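Side-chain contact in EvpC (Edwardsiella tarda, PDB 3EAA), which is a secreted Hcp-family protein of the type VI secretion system that assembles as hexamers, probably ring-shaped: residues Asp64-Ser67 with Val68-Ser72. Sequence-based numbering, arbitrary orientation.
Sequences DCAS and VKLAS
Leu70 folds back over Ala66 at the start of the helix, its CD1 branch meeting Ala66 CB at 3.6 Å. With chi1 at -57°, CG lies beside the backbone N, which directs the isopropyl end of the side chain back along the helix toward the preceding turn. The same pair is tied through the backbone, Leu70 N donating to Ala66 O at 2.8 Å with an N-H...O angle of 157°. One residue on, Ala71 N donates to Ser67 O within the first turn of helix 67-76, and the Leu70 bond carries this pattern back to Ala66.

Asp64 caps the turn ahead of the helix. Its OD1 accepts from Ala66 N at 3.0 Å, on the anti side of the carboxylate and 28° out of its plane, and more weakly from Ser67 N at 3.4 Å. Lys61 also forms a salt bridge with this oxygen, which would probably favour the ionised carboxylate. Ser67 OG hydrogen-bonds to Glu124.

Packing is thus close on the side of Ala66, Ser67 and Leu70, all buried. The looser side belongs to Cys65 and Lys69, both partly exposed. The Lys69 chain bends at chi2, chi3 and chi4 and leads away from the loop, its NZ forming a salt bridge with Glu153 of the second subunit.

The capped loop leads from strand 52-62 into helix 67-76. Ser67 and Leu70 rest on Lys61 of that strand, while Asp64 and Ala66 touch Ile25 of strand 25-27; Val68 and Ala71 pack on Trp135 of the second subunit, placing this short helix at an interface of the six-chain assembly.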
loop_
_atom_site.group_PDB
_atom_site.type_symbol
_atom_site.label_atom_id
_atom_site.label_comp_id
_atom_site.label_asym_id
_atom_site.label_seq_id
_atom_site.Cartn_x
_atom_site.Cartn_y
_atom_site.Cartn_z
ATOM N N ASP A 64 20.316 22.439 -6.975
ATOM C CA ASP A 64 21.566 23.158 -6.966
ATOM C C ASP A 64 21.650 24.020 -8.209
ATOM O O ASP A 64 20.639 24.472 -8.742
ATOM C CB ASP A 64 22.736 22.186 -6.879
ATOM C CG ASP A 64 22.489 20.936 -7.657
ATOM O OD1 ASP A 64 22.068 21.059 -8.824
ATOM O OD2 ASP A 64 22.710 19.838 -7.109
ATOM N N CYS A 65 22.872 24.241 -8.656
ATOM C CA CYS A 65 23.137 25.089 -9.794
ATOM C C CYS A 65 22.936 24.305 -11.076
ATOM O O CYS A 65 22.972 24.867 -12.168
ATOM C CB CYS A 65 24.580 25.560 -9.724
ATOM S SG CYS A 65 25.706 24.205 -9.399
ATOM N N ALA A 66 22.751 22.997 -10.945
ATOM C CA ALA A 66 22.620 22.161 -12.124
ATOM C C ALA A 66 21.161 22.024 -12.496
ATOM O O ALA A 66 20.830 21.745 -13.647
ATOM C CB ALA A 66 23.231 20.810 -11.883
ATOM N N SER A 67 20.300 22.233 -11.506
ATOM C CA SER A 67 18.864 22.125 -11.696
ATOM C C SER A 67 18.430 22.668 -13.044
ATOM O O SER A 67 17.944 21.922 -13.892
ATOM C CB SER A 67 18.129 22.871 -10.592
ATOM O OG SER A 67 18.644 22.505 -9.332
ATOM N N VAL A 68 18.620 23.968 -13.245
ATOM C CA VAL A 68 18.097 24.621 -14.437
ATOM C C VAL A 68 18.533 23.910 -15.709
ATOM O O VAL A 68 17.738 23.732 -16.630
ATOM C CB VAL A 68 18.471 26.102 -14.494
ATOM C CG1 VAL A 68 18.085 26.686 -15.841
ATOM C CG2 VAL A 68 17.774 26.856 -13.382
ATOM N N LYS A 69 19.786 23.480 -15.749
ATOM C CA LYS A 69 20.312 22.798 -16.925
ATOM C C LYS A 69 19.667 21.426 -17.045
ATOM O O LYS A 69 19.392 20.937 -18.139
ATOM C CB LYS A 69 21.824 22.663 -16.814
ATOM C CG LYS A 69 22.513 23.908 -16.239
ATOM C CD LYS A 69 23.185 24.766 -17.319
ATOM C CE LYS A 69 22.378 25.995 -17.731
ATOM N NZ LYS A 69 21.502 25.748 -18.902
ATOM N N LEU A 70 19.422 20.808 -15.901
ATOM C CA LEU A 70 18.769 19.514 -15.873
ATOM C C LEU A 70 17.352 19.685 -16.346
ATOM O O LEU A 70 16.835 18.872 -17.113
ATOM C CB LEU A 70 18.805 18.935 -14.461
ATOM C CG LEU A 70 20.269 18.841 -14.015
ATOM C CD1 LEU A 70 20.440 18.673 -12.516
ATOM C CD2 LEU A 70 20.986 17.734 -14.777
ATOM N N ALA A 71 16.726 20.763 -15.896
ATOM C CA ALA A 71 15.359 21.063 -16.297
ATOM C C ALA A 71 15.303 21.234 -17.804
ATOM O O ALA A 71 14.484 20.620 -18.476
ATOM C CB ALA A 71 14.857 22.301 -15.597
ATOM N N SER A 72 16.196 22.055 -18.339
ATOM C CA SER A 72 16.209 22.315 -19.767
ATOM C C SER A 72 16.545 21.050 -20.542
ATOM O O SER A 72 15.960 20.766 -21.588
ATOM C CB SER A 72 17.235 23.393 -20.081
ATOM O OG SER A 72 17.094 24.485 -19.197
#